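Local atomic coordinates of hemin degrading factor (Pseudomonas aeruginosa, PDB entry 4MF9), a protein that binds heme and probably carries it through the cell, and has been identified as a heme-degrading enzyme. Residues Pro71-Leu76 with Gly94-Val99; Met107-Ser112 with Asp116-Leu121; Glu206-Leu211 with Gly237-Arg242; Trp309-Pro314 with Val320-Ala325. All coordinates share one frame; numbering follows the deposited sequence.

Contact 1. Residues Pro71-Leu76 with Gly94-Val99; sequences PALGEL and GPYREV
L73 and Y96 run alongside one another in the same direction, with the leucine laid over one face of the phenol ring. Its CD1 methyl sits 3.9 Å from the Y96 ring centroid and only 11° off the ring normal, which makes this a CH-pi contact almost exactly over the centre. The leucine stem follows the ring down, L73 CB lying 3.8 Å from Y96 CD2, so branch and stem together line one flank of the tyrosine. P71 and V99 meet differently: the P71 ring and the V99 side chain are set roughly perpendicular, and the valine methyl CG1 approaches P71 N at 3.9 Å.

Two waters also join the backbones of the segments. One water donates to P71 O and to Y96 O, at 2.7 Å each; a second donates to L73 O and accepts from Y96 N. Y96, centre of an inverse gamma turn, thus has both its backbone N and O bridged to the other segment. The phenol OH is hydrogen-bonded to H153. Around the pair, Y96 also touches V155 of strand 151-157, L117 and L119 of strand 117-120, and L70 of helix 66-72, which wedges its ring between that helix and both sheets.

Contact 2. Residues Met107-Ser112 with Asp116-Leu121; sequences MGLVVS and DLRLFL. With HEM (protoporphyrin IX containing Fe), chain C.
R118 and L109 share one face of the hairpin and meet each other and the heme: L109 CG packs on R118 CD at 4.0 Å, while L109 CD2 lies over a face of the guanidinium and 3.5 Å from the heme vinyl carbon CBB. The arginine folds back over the porphyrin, bent at chi2 (-60°), and brings its NE within 3.0 Å of heme NC. Farther along the same face, F120 points its ring edge at the other vinyl group. M107 stands beside that ring, its SD 4.4 Å from the F120 centroid and 52° off the normal, an oblique Met-aromatic contact.

The next shell fixes the arginine's rotation. R118 NH1 donates to D116 OD1 at 2.8 Å in a salt bridge, reaching it from above the carboxylate plane, and also to L117 O at 3.0 Å. V110 N reaches that same carbonyl from the opposite face of its plane, so L117 O is gripped twice. Behind these groups, four backbone hydrogen bonds pair G108 with L119 and V110 with L117; the straightest, G108 N to L119 O, has an angle of 177° at H. On the reverse face V110 packs on L117. Together the strands form an antiparallel beta hairpin whose R118 face lines the heme pocket, close to the axial ligand H215.

Contact 3. Residues Glu206-Leu211 with Gly237-Arg242; sequences EGWAAL and GEWAER
W208 and W239 lie against each other with the planes of their five-membered rings tilted by 34°, an oblique aromatic pair that is neither a parallel stack nor an edge-to-face one. The centroids of these two rings are 4.1 Å apart. One face of W239 receives W208 CD1, which is 3.4 Å above the plane and offset toward the rim; the opposite face carries E238 CG, so the ring is sandwiched between the helix residue and its own chain neighbour. One face of W208, in turn, receives W239 CB, 3.9 Å from the centroid of the five-membered ring and 27° off its normal, a CH-pi contact.

The indoles enter from opposite ends and overlap in passing, which explains this reciprocal pattern: the pyrrole side of W208 reaches W239 CE3 from NE1 at 3.4 Å, while the W239 benzene ring extends back toward the helix. There A209 meets it, CB standing 3.8 Å from W239 CZ2. With CG anti to the backbone N (chi1 -168°), the W208 indole is sent off the helix to W239.

The polar edge of W208 is engaged elsewhere: NE1 donates to R312 O on strand 307-313, and F217 meets the indole edge-to-face. Further contacts with V311 of that strand and with L232 and A235 of helix 228-235 enclose W208, so the pair joins the last turn of helix 201-210 to the loop leading into edge strand 240-243, beside its neighbour 307-313.

Contact 4. Residues Trp309-Pro314 with Val320-Ala325; sequences WRVRKP and VTSWEA. With HEM (protoporphyrin IX containing Fe), chain C.
W309 through K313 run antiparallel to V320 through E324, the short strand axes 4.7 Å apart and 150° between their directions, with six backbone hydrogen bonds at the W309-E324, V311-S322 and K313-V320 pairs. These are fairly straight; V311 N to S322 O, for example, measures 2.8 Å with 167° at the hydrogen.

On the face bearing K313, V311 and E324, the main event is a salt bridge: K313 NZ lies 3.0 Å from E324 OE2, the two chains converging from opposite ends. A bend at chi3 (-108°) and chi4 turns K313 NZ toward the carboxylate, which E324 delivers on a chain extended beyond CG. V311 CG2 packs beneath the carboxylate, 3.9 Å from E324 CD. A water accepts a weak bond from K313 NZ, donates to V320 O at 2.7 Å, and is hydrogen-bonded to S322 OG at 2.9 Å, joining both strands. V320 turns its methyls to a heme propionate, CG1 being 3.9 Å from heme O2A.

On the other face R310 and W323 run alongside each other, R310 CB 4.0 Å from W323 NE1. Both have their polar ends on A354 O, and R310 also bridges to E241, while R312 has salt bridges to E241 and E355.

E324 has a second cationic partner in R228, itself a heme-binding residue. A carboxylate between a lysine and an arginine would probably stay ionised and help place both cations, K313 being another heme-binding residue, so the strand pairing probably helps hold these charged groups near the propionates.

From the N terminus, contact 1 closes the loop that runs from helix 66-72 through strands 78-84 and 88-93. Contact 2 follows as a tight hairpin a few residues on, and the two touch through E98 N and V111 O, 3.0 Å apart, a probable hydrogen bond. Contact 3 then closes a mainly helical loop, and contact 4 is a second hairpin; no loop encloses or crosses another. Contacts 3 and 4 abut, W239 O lying 2.7 Å from R312 N, a probable hydrogen bond just before strand 240-243 runs beside 307-313. Contacts 2 and 4, their centres 22 Å apart, belong to different HemS/ChuX domains yet share one nine-stranded sheet and both touch the heme.

Contact 1. Residues Pro71-Leu76 with Gly94-Val99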
# COMPACT_ATOMS: atom_id res chain seq x y z
N PRO A 71 -6.63 3.29 16.96
CA PRO A 71 -7.39 4.50 17.31
C PRO A 71 -6.50 5.56 17.96
O PRO A 71 -6.69 6.75 17.71
CB PRO A 71 -8.41 3.99 18.35
CG PRO A 71 -8.50 2.54 18.11
CD PRO A 71 -7.14 2.10 17.66
N ALA A 72 -5.53 5.12 18.76
CA ALA A 72 -4.63 6.04 19.47
C ALA A 72 -3.82 6.93 18.53
O ALA A 72 -3.47 8.06 18.88
CB ALA A 72 -3.71 5.28 20.41
N LEU A 73 -3.55 6.47 17.34
CA LEU A 73 -2.79 7.27 16.43
C LEU A 73 -3.52 8.54 16.11
O LEU A 73 -2.95 9.45 15.67
CB LEU A 73 -2.46 6.52 15.16
CG LEU A 73 -1.55 5.34 15.30
CD1 LEU A 73 -1.32 4.55 14.01
CD2 LEU A 73 -0.25 5.66 15.94
N GLY A 74 -4.82 8.52 16.31
CA GLY A 74 -5.62 9.72 16.11
C GLY A 74 -5.26 10.83 17.08
O GLY A 74 -5.57 12.00 16.84
N GLU A 75 -4.61 10.48 18.16
CA GLU A 75 -4.18 11.41 19.17
C GLU A 75 -3.09 12.35 18.62
O GLU A 75 -2.85 13.37 19.12
CB GLU A 75 -3.74 10.64 20.42
CG GLU A 75 -4.88 10.00 21.22
CD GLU A 75 -4.48 8.85 22.18
OE1 GLU A 75 -3.31 8.61 22.42
OE2 GLU A 75 -5.39 8.17 22.69
N LEU A 76 -2.44 11.91 17.57
CA LEU A 76 -1.27 12.59 17.03
C LEU A 76 -1.59 13.74 16.08
O LEU A 76 -0.68 14.44 15.64
CB LEU A 76 -0.36 11.59 16.32
CG LEU A 76 0.11 10.45 17.22
CD1 LEU A 76 0.79 9.36 16.40
CD2 LEU A 76 1.06 10.97 18.29
N GLY A 94 -2.91 13.61 6.66
CA GLY A 94 -4.18 13.86 7.32
C GLY A 94 -4.21 13.23 8.71
O GLY A 94 -3.31 12.48 9.07
N PRO A 95 -5.26 13.52 9.48
CA PRO A 95 -5.42 12.88 10.79
C PRO A 95 -5.73 11.39 10.67
O PRO A 95 -6.45 10.99 9.74
CB PRO A 95 -6.63 13.62 11.37
CG PRO A 95 -7.43 14.00 10.16
CD PRO A 95 -6.40 14.39 9.14
N TYR A 96 -5.20 10.56 11.57
CA TYR A 96 -5.45 9.11 11.52
C TYR A 96 -6.82 8.76 12.09
O TYR A 96 -6.93 8.27 13.22
CB TYR A 96 -4.34 8.33 12.25
CG TYR A 96 -4.04 6.96 11.66
CD1 TYR A 96 -3.09 6.80 10.65
CD2 TYR A 96 -4.70 5.82 12.13
CE1 TYR A 96 -2.81 5.54 10.12
CE2 TYR A 96 -4.42 4.56 11.61
CZ TYR A 96 -3.48 4.44 10.61
OH TYR A 96 -3.22 3.18 10.09
N ARG A 97 -7.85 9.04 11.33
CA ARG A 97 -9.23 8.75 11.66
C ARG A 97 -10.07 8.66 10.38
O ARG A 97 -9.64 9.18 9.39
CB ARG A 97 -9.80 9.86 12.50
CG ARG A 97 -9.90 11.15 11.76
CD ARG A 97 -10.81 12.14 12.43
NE ARG A 97 -10.58 13.44 11.89
CZ ARG A 97 -11.34 14.03 10.99
NH1 ARG A 97 -12.42 13.42 10.54
NH2 ARG A 97 -11.02 15.22 10.55
N GLU A 98 -11.22 8.01 10.42
CA GLU A 98 -11.83 7.42 11.58
C GLU A 98 -11.52 5.95 11.61
O GLU A 98 -11.72 5.30 10.65
CB GLU A 98 -13.35 7.62 11.56
CG GLU A 98 -13.86 9.04 11.57
CD GLU A 98 -13.59 9.76 12.90
OE1 GLU A 98 -13.54 9.08 13.95
OE2 GLU A 98 -13.43 11.00 12.89
N VAL A 99 -10.99 5.44 12.71
CA VAL A 99 -10.52 4.07 12.81
C VAL A 99 -11.58 3.12 13.39
O VAL A 99 -12.14 3.38 14.44
CB VAL A 99 -9.26 3.98 13.70
CG1 VAL A 99 -8.85 2.53 13.90
CG2 VAL A 99 -8.13 4.77 13.07
O HOH W 1 -8.03 7.59 15.55
O HOH W 2 -3.81 11.30 13.89

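Contact 2. Residues Met107-Ser112 with Asp116-Leu121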
# COMPACT_ATOMS: atom_id res chain seq x y z
N MET A 107 -9.45 -7.19 11.09
CA MET A 107 -9.68 -6.18 10.08
C MET A 107 -9.77 -4.78 10.64
O MET A 107 -10.52 -4.54 11.54
CB MET A 107 -10.92 -6.47 9.23
CG MET A 107 -11.06 -5.56 8.03
SD MET A 107 -10.24 -6.09 6.52
CE MET A 107 -9.89 -7.79 6.88
N GLY A 108 -9.02 -3.88 10.05
CA GLY A 108 -9.07 -2.49 10.44
C GLY A 108 -9.48 -1.61 9.28
O GLY A 108 -9.16 -1.89 8.12
N LEU A 109 -10.16 -0.53 9.55
CA LEU A 109 -10.44 0.46 8.57
C LEU A 109 -10.11 1.86 9.06
O LEU A 109 -10.34 2.17 10.15
CB LEU A 109 -11.91 0.46 8.26
CG LEU A 109 -12.11 -0.27 6.99
CD1 LEU A 109 -12.40 -1.66 7.42
CD2 LEU A 109 -13.28 0.41 6.35
N VAL A 110 -9.62 2.71 8.19
CA VAL A 110 -9.56 4.13 8.44
C VAL A 110 -10.28 4.82 7.29
O VAL A 110 -9.88 4.68 6.13
CB VAL A 110 -8.12 4.63 8.57
CG1 VAL A 110 -8.10 6.07 9.07
CG2 VAL A 110 -7.34 3.74 9.53
N VAL A 111 -11.35 5.53 7.61
CA VAL A 111 -12.23 6.08 6.58
C VAL A 111 -12.33 7.58 6.78
O VAL A 111 -12.71 8.04 7.85
CB VAL A 111 -13.64 5.42 6.65
CG1 VAL A 111 -14.57 6.05 5.64
CG2 VAL A 111 -13.54 3.92 6.39
N SER A 112 -11.98 8.33 5.73
CA SER A 112 -11.93 9.78 5.78
C SER A 112 -11.58 10.29 4.38
O SER A 112 -11.17 9.50 3.52
CB SER A 112 -10.86 10.24 6.78
OG SER A 112 -9.60 10.36 6.13
N ASP A 116 -7.22 6.96 4.24
CA ASP A 116 -8.26 6.03 3.81
C ASP A 116 -7.53 4.71 3.62
O ASP A 116 -6.74 4.55 2.69
CB ASP A 116 -8.86 6.53 2.48
CG ASP A 116 -10.13 5.79 2.07
OD1 ASP A 116 -10.82 5.19 2.92
OD2 ASP A 116 -10.45 5.86 0.85
N LEU A 117 -7.76 3.77 4.53
CA LEU A 117 -6.93 2.58 4.62
C LEU A 117 -7.78 1.34 4.81
O LEU A 117 -8.81 1.38 5.49
CB LEU A 117 -5.96 2.71 5.82
CG LEU A 117 -4.85 3.77 5.78
CD1 LEU A 117 -4.23 3.98 7.17
CD2 LEU A 117 -3.77 3.34 4.82
N ARG A 118 -7.34 0.23 4.23
CA ARG A 118 -7.93 -1.06 4.54
C ARG A 118 -6.81 -1.90 5.11
O ARG A 118 -5.81 -2.16 4.43
CB ARG A 118 -8.50 -1.74 3.30
CG ARG A 118 -9.43 -0.86 2.47
CD ARG A 118 -10.65 -0.38 3.25
NE ARG A 118 -11.48 0.53 2.46
CZ ARG A 118 -11.53 1.85 2.62
NH1 ARG A 118 -10.81 2.44 3.58
NH2 ARG A 118 -12.31 2.59 1.84
N LEU A 119 -6.98 -2.33 6.36
CA LEU A 119 -5.90 -2.99 7.10
C LEU A 119 -6.23 -4.46 7.33
O LEU A 119 -7.28 -4.79 7.89
CB LEU A 119 -5.67 -2.28 8.44
CG LEU A 119 -5.61 -0.75 8.36
CD1 LEU A 119 -5.57 -0.10 9.75
CD2 LEU A 119 -4.42 -0.29 7.52
N PHE A 120 -5.34 -5.34 6.87
CA PHE A 120 -5.52 -6.78 7.05
C PHE A 120 -4.54 -7.27 8.11
O PHE A 120 -3.41 -7.66 7.80
CB PHE A 120 -5.34 -7.49 5.71
CG PHE A 120 -6.18 -6.91 4.63
CD1 PHE A 120 -7.53 -7.23 4.54
CD2 PHE A 120 -5.64 -6.02 3.72
CE1 PHE A 120 -8.31 -6.67 3.56
CE2 PHE A 120 -6.42 -5.46 2.74
CZ PHE A 120 -7.75 -5.78 2.66
N LEU A 121 -5.01 -7.22 9.35
CA LEU A 121 -4.17 -7.24 10.54
C LEU A 121 -3.56 -8.59 10.87
O LEU A 121 -2.65 -8.68 11.71
CB LEU A 121 -4.99 -6.77 11.74
CG LEU A 121 -5.58 -5.37 11.59
CD1 LEU A 121 -6.39 -5.01 12.83
CD2 LEU A 121 -4.48 -4.34 11.35
CHA HEM C . -12.83 -0.49 -4.00
CHB HEM C . -15.21 2.50 -1.21
CHC HEM C . -14.72 -0.59 2.43
CHD HEM C . -11.39 -2.90 -0.11
C1A HEM C . -13.60 0.56 -3.57
C2A HEM C . -14.14 1.58 -4.40
C3A HEM C . -14.81 2.39 -3.62
C4A HEM C . -14.66 1.91 -2.32
CMA HEM C . -15.54 3.63 -4.06
CAA HEM C . -14.03 1.74 -5.87
CBA HEM C . -15.35 1.99 -6.65
CGA HEM C . -16.11 0.72 -6.65
O1A HEM C . -17.31 0.69 -6.41
O2A HEM C . -15.49 -0.28 -6.91
C1B HEM C . -15.27 1.85 0.01
C2B HEM C . -16.00 2.43 1.06
C3B HEM C . -15.90 1.60 2.10
C4B HEM C . -15.06 0.47 1.65
CMB HEM C . -16.77 3.71 0.99
CAB HEM C . -16.57 1.87 3.41
CBB HEM C . -16.15 1.47 4.57
C1C HEM C . -13.80 -1.50 2.08
C2C HEM C . -13.41 -2.58 2.86
C3C HEM C . -12.46 -3.25 2.15
C4C HEM C . -12.25 -2.58 0.92
CMC HEM C . -13.95 -2.94 4.21
CAC HEM C . -11.78 -4.44 2.60
CBC HEM C . -10.76 -4.83 1.90
C1D HEM C . -11.52 -2.44 -1.43
C2D HEM C . -10.76 -2.98 -2.60
C3D HEM C . -11.19 -2.31 -3.66
C4D HEM C . -12.19 -1.36 -3.15
CMD HEM C . -9.71 -4.08 -2.65
CAD HEM C . -10.71 -2.49 -5.08
CBD HEM C . -11.77 -3.28 -5.86
CGD HEM C . -11.41 -3.89 -7.18
O1D HEM C . -12.18 -3.64 -8.09
O2D HEM C . -10.46 -4.63 -7.36
NA HEM C . -13.92 0.78 -2.29
NB HEM C . -14.73 0.68 0.38
NC HEM C . -13.10 -1.54 0.95
ND HEM C . -12.34 -1.48 -1.83
FE HEM C . -13.49 -0.50 -0.79

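Contact 3. Residues Glu206-Leu211 with Gly237-Arg242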
# COMPACT_ATOMS: atom_id res chain seq x y z
N GLU A 206 -19.09 -16.19 -16.72
CA GLU A 206 -20.46 -16.12 -16.26
C GLU A 206 -20.60 -15.41 -14.93
O GLU A 206 -21.35 -14.48 -14.82
CB GLU A 206 -21.06 -17.52 -16.19
CG GLU A 206 -22.52 -17.49 -15.81
CD GLU A 206 -23.25 -18.84 -15.96
OE1 GLU A 206 -22.69 -19.82 -16.49
OE2 GLU A 206 -24.36 -18.84 -15.51
N GLY A 207 -19.75 -15.78 -13.99
CA GLY A 207 -19.69 -15.12 -12.70
C GLY A 207 -19.29 -13.65 -12.81
O GLY A 207 -19.80 -12.81 -12.06
N TRP A 208 -18.38 -13.35 -13.73
CA TRP A 208 -17.92 -11.97 -13.96
C TRP A 208 -19.10 -11.09 -14.36
O TRP A 208 -19.31 -10.02 -13.78
CB TRP A 208 -16.84 -11.93 -15.05
CG TRP A 208 -16.12 -10.59 -15.16
CD1 TRP A 208 -16.67 -9.36 -15.38
CD2 TRP A 208 -14.70 -10.39 -15.08
NE1 TRP A 208 -15.68 -8.40 -15.43
CE2 TRP A 208 -14.47 -9.00 -15.25
CE3 TRP A 208 -13.61 -11.24 -14.89
CZ2 TRP A 208 -13.18 -8.46 -15.23
CZ3 TRP A 208 -12.33 -10.69 -14.87
CH2 TRP A 208 -12.13 -9.31 -15.04
N ALA A 209 -19.85 -11.54 -15.34
CA ALA A 209 -21.03 -10.85 -15.83
C ALA A 209 -22.07 -10.66 -14.69
O ALA A 209 -22.79 -9.72 -14.69
CB ALA A 209 -21.61 -11.65 -16.98
N ALA A 210 -22.09 -11.56 -13.74
CA ALA A 210 -23.02 -11.56 -12.62
C ALA A 210 -22.58 -10.75 -11.38
O ALA A 210 -23.33 -10.52 -10.46
CB ALA A 210 -23.36 -12.99 -12.27
N LEU A 211 -21.39 -10.18 -11.41
CA LEU A 211 -20.85 -9.47 -10.27
C LEU A 211 -21.73 -8.39 -9.80
O LEU A 211 -22.25 -7.68 -10.58
CB LEU A 211 -19.52 -8.87 -10.66
CG LEU A 211 -18.44 -9.82 -10.25
CD1 LEU A 211 -17.15 -9.55 -10.99
CD2 LEU A 211 -18.28 -9.72 -8.74
N GLY A 237 -12.09 -9.26 -24.14
CA GLY A 237 -11.90 -7.83 -24.32
C GLY A 237 -12.98 -6.91 -23.80
O GLY A 237 -12.71 -5.77 -23.45
N GLU A 238 -14.22 -7.39 -23.71
CA GLU A 238 -15.27 -6.53 -23.17
C GLU A 238 -15.09 -6.29 -21.66
O GLU A 238 -15.59 -5.31 -21.12
CB GLU A 238 -16.67 -7.08 -23.48
CG GLU A 238 -17.08 -8.33 -22.72
CD GLU A 238 -16.56 -9.61 -23.33
OE1 GLU A 238 -15.47 -9.59 -23.95
OE2 GLU A 238 -17.23 -10.65 -23.19
N TRP A 239 -14.37 -7.19 -20.99
CA TRP A 239 -14.19 -7.09 -19.54
C TRP A 239 -12.79 -6.59 -19.16
O TRP A 239 -12.60 -5.97 -18.11
CB TRP A 239 -14.45 -8.44 -18.85
CG TRP A 239 -15.85 -8.99 -19.00
CD1 TRP A 239 -16.20 -10.20 -19.54
CD2 TRP A 239 -17.09 -8.36 -18.61
NE1 TRP A 239 -17.58 -10.36 -19.51
CE2 TRP A 239 -18.14 -9.24 -18.95
CE3 TRP A 239 -17.40 -7.13 -18.01
CZ2 TRP A 239 -19.49 -8.94 -18.70
CZ3 TRP A 239 -18.75 -6.83 -17.77
CH2 TRP A 239 -19.77 -7.74 -18.12
N ALA A 240 -11.81 -6.90 -20.00
CA ALA A 240 -10.42 -6.56 -19.69
C ALA A 240 -9.55 -6.55 -20.93
O ALA A 240 -9.57 -7.51 -21.70
CB ALA A 240 -9.85 -7.52 -18.66
N GLU A 241 -8.78 -5.48 -21.09
CA GLU A 241 -7.88 -5.32 -22.22
C GLU A 241 -6.51 -4.87 -21.77
O GLU A 241 -6.44 -3.97 -21.06
CB GLU A 241 -8.40 -4.25 -23.16
CG GLU A 241 -9.82 -4.40 -23.64
CD GLU A 241 -10.25 -3.25 -24.56
OE1 GLU A 241 -10.31 -3.46 -25.74
OE2 GLU A 241 -10.52 -2.18 -24.12
N ARG A 242 -5.48 -5.48 -22.27
CA ARG A 242 -4.11 -5.02 -21.99
C ARG A 242 -3.77 -3.70 -22.68
O ARG A 242 -4.15 -3.49 -23.77
CB ARG A 242 -3.09 -6.09 -22.32
CG ARG A 242 -1.86 -6.12 -21.44
CD ARG A 242 -1.06 -7.33 -21.79
NE ARG A 242 0.19 -7.47 -21.12
CZ ARG A 242 1.36 -7.30 -21.70
NH1 ARG A 242 1.41 -6.96 -22.94
NH2 ARG A 242 2.48 -7.45 -21.04

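Contact 4. Residues Trp309-Pro314 with Val320-Ala325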
# COMPACT_ATOMS: atom_id res chain seq x y z
N TRP A 309 -3.63 -3.19 -17.40
CA TRP A 309 -4.94 -3.60 -17.90
C TRP A 309 -6.01 -2.56 -17.63
O TRP A 309 -6.05 -1.95 -16.55
CB TRP A 309 -5.37 -4.89 -17.19
CG TRP A 309 -4.61 -6.08 -17.59
CD1 TRP A 309 -3.40 -6.49 -17.10
CD2 TRP A 309 -5.00 -7.05 -18.57
NE1 TRP A 309 -3.01 -7.65 -17.72
CE2 TRP A 309 -3.98 -8.02 -18.63
CE3 TRP A 309 -6.11 -7.18 -19.41
CZ2 TRP A 309 -4.04 -9.11 -19.49
CZ3 TRP A 309 -6.17 -8.27 -20.26
CH2 TRP A 309 -5.15 -9.22 -20.30
N ARG A 310 -6.87 -2.35 -18.61
CA ARG A 310 -8.12 -1.70 -18.41
C ARG A 310 -9.17 -2.78 -18.02
O ARG A 310 -9.31 -3.72 -18.69
CB ARG A 310 -8.60 -0.96 -19.65
CG ARG A 310 -10.01 -0.45 -19.64
CD ARG A 310 -10.35 0.53 -20.79
NE ARG A 310 -9.89 0.05 -22.08
CZ ARG A 310 -9.18 0.75 -22.95
NH1 ARG A 310 -8.82 2.00 -22.70
NH2 ARG A 310 -8.86 0.21 -24.10
N VAL A 311 -9.88 -2.58 -16.93
CA VAL A 311 -10.79 -3.62 -16.45
C VAL A 311 -12.17 -3.04 -16.21
O VAL A 311 -12.28 -1.92 -15.70
CB VAL A 311 -10.28 -4.22 -15.12
CG1 VAL A 311 -11.17 -5.39 -14.66
CG2 VAL A 311 -8.84 -4.69 -15.26
N ARG A 312 -13.20 -3.78 -16.57
CA ARG A 312 -14.56 -3.38 -16.35
C ARG A 312 -15.32 -4.47 -15.57
O ARG A 312 -15.35 -5.60 -15.98
CB ARG A 312 -15.29 -2.99 -17.64
CG ARG A 312 -14.46 -2.36 -18.74
CD ARG A 312 -15.27 -2.11 -20.01
NE ARG A 312 -14.49 -1.41 -20.98
CZ ARG A 312 -13.71 -1.98 -21.86
NH1 ARG A 312 -13.64 -3.28 -21.92
NH2 ARG A 312 -13.00 -1.24 -22.66
N LYS A 313 -15.90 -4.10 -14.46
CA LYS A 313 -16.62 -5.01 -13.63
C LYS A 313 -18.07 -4.51 -13.38
O LYS A 313 -18.26 -3.41 -13.02
CB LYS A 313 -15.91 -5.22 -12.29
CG LYS A 313 -14.42 -5.42 -12.31
CD LYS A 313 -13.87 -5.88 -10.97
CE LYS A 313 -13.09 -4.76 -10.30
NZ LYS A 313 -11.69 -4.61 -10.70
N PRO A 314 -19.05 -5.36 -13.60
CA PRO A 314 -20.43 -5.03 -13.30
C PRO A 314 -20.59 -4.92 -11.78
O PRO A 314 -19.83 -5.47 -11.08
CB PRO A 314 -21.23 -6.24 -13.77
CG PRO A 314 -20.31 -7.17 -14.31
CD PRO A 314 -18.92 -6.74 -14.03
N VAL A 320 -18.02 -0.59 -13.32
CA VAL A 320 -16.90 0.15 -12.75
C VAL A 320 -15.65 -0.11 -13.57
O VAL A 320 -15.24 -1.25 -13.75
CB VAL A 320 -16.61 -0.25 -11.27
CG1 VAL A 320 -15.33 0.47 -10.76
CG2 VAL A 320 -17.78 0.08 -10.38
N THR A 321 -15.05 0.97 -14.06
CA THR A 321 -13.84 0.86 -14.87
C THR A 321 -12.61 1.23 -14.05
O THR A 321 -12.62 2.22 -13.33
CB THR A 321 -13.93 1.78 -16.08
OG1 THR A 321 -15.20 1.60 -16.73
CG2 THR A 321 -12.81 1.47 -17.07
N SER A 322 -11.55 0.45 -14.19
CA SER A 322 -10.30 0.70 -13.46
C SER A 322 -9.14 0.37 -14.38
O SER A 322 -9.32 -0.34 -15.37
CB SER A 322 -10.23 -0.19 -12.22
OG SER A 322 -10.24 -1.56 -12.59
N TRP A 323 -7.96 0.89 -14.05
CA TRP A 323 -6.71 0.45 -14.65
C TRP A 323 -5.91 -0.24 -13.56
O TRP A 323 -5.84 0.25 -12.43
CB TRP A 323 -5.91 1.64 -15.18
CG TRP A 323 -6.41 2.18 -16.50
CD1 TRP A 323 -7.68 2.09 -17.00
CD2 TRP A 323 -5.64 2.87 -17.48
NE1 TRP A 323 -7.75 2.71 -18.23
CE2 TRP A 323 -6.51 3.20 -18.55
CE3 TRP A 323 -4.30 3.27 -17.55
CZ2 TRP A 323 -6.07 3.88 -19.67
CZ3 TRP A 323 -3.87 3.95 -18.68
CH2 TRP A 323 -4.76 4.25 -19.73
N GLU A 324 -5.32 -1.39 -13.89
CA GLU A 324 -4.59 -2.20 -12.92
C GLU A 324 -3.21 -2.55 -13.49
O GLU A 324 -3.08 -3.13 -14.56
CB GLU A 324 -5.43 -3.44 -12.55
CG GLU A 324 -6.84 -3.04 -12.11
CD GLU A 324 -7.70 -4.17 -11.60
OE1 GLU A 324 -7.23 -5.33 -11.54
OE2 GLU A 324 -8.87 -3.88 -11.25
N ALA A 325 -2.17 -2.14 -12.75
CA ALA A 325 -0.79 -2.39 -13.16
C ALA A 325 -0.20 -3.51 -12.30
O ALA A 325 -0.37 -3.52 -11.08
CB ALA A 325 0.02 -1.13 -13.01
CHA HEM C . -12.83 -0.49 -4.00
CHB HEM C . -15.21 2.50 -1.21
CHC HEM C . -14.72 -0.59 2.43
CHD HEM C . -11.39 -2.90 -0.11
C1A HEM C . -13.60 0.56 -3.57
C2A HEM C . -14.14 1.58 -4.40
C3A HEM C . -14.81 2.39 -3.62
C4A HEM C . -14.66 1.91 -2.32
CMA HEM C . -15.54 3.63 -4.06
CAA HEM C . -14.03 1.74 -5.87
CBA HEM C . -15.35 1.99 -6.65
CGA HEM C . -16.11 0.72 -6.65
O1A HEM C . -17.31 0.69 -6.41
O2A HEM C . -15.49 -0.28 -6.91
C1B HEM C . -15.27 1.85 0.01
C2B HEM C . -16.00 2.43 1.06
C3B HEM C . -15.90 1.60 2.10
C4B HEM C . -15.06 0.47 1.65
CMB HEM C . -16.77 3.71 0.99
CAB HEM C . -16.57 1.87 3.41
CBB HEM C . -16.15 1.47 4.57
C1C HEM C . -13.80 -1.50 2.08
C2C HEM C . -13.41 -2.58 2.86
C3C HEM C . -12.46 -3.25 2.15
C4C HEM C . -12.25 -2.58 0.92
CMC HEM C . -13.95 -2.94 4.21
CAC HEM C . -11.78 -4.44 2.60
CBC HEM C . -10.76 -4.83 1.90
C1D HEM C . -11.52 -2.44 -1.43
C2D HEM C . -10.76 -2.98 -2.60
C3D HEM C . -11.19 -2.31 -3.66
C4D HEM C . -12.19 -1.36 -3.15
CMD HEM C . -9.71 -4.08 -2.65
CAD HEM C . -10.71 -2.49 -5.08
CBD HEM C . -11.77 -3.28 -5.86
CGD HEM C . -11.41 -3.89 -7.18
O1D HEM C . -12.18 -3.64 -8.09
O2D HEM C . -10.46 -4.63 -7.36
NA HEM C . -13.92 0.78 -2.29
NB HEM C . -14.73 0.68 0.38
NC HEM C . -13.10 -1.54 0.95
ND HEM C . -12.34 -1.48 -1.83
FE HEM C . -13.49 -0.50 -0.79
O HOH W 3 -13.05 -2.31 -12.48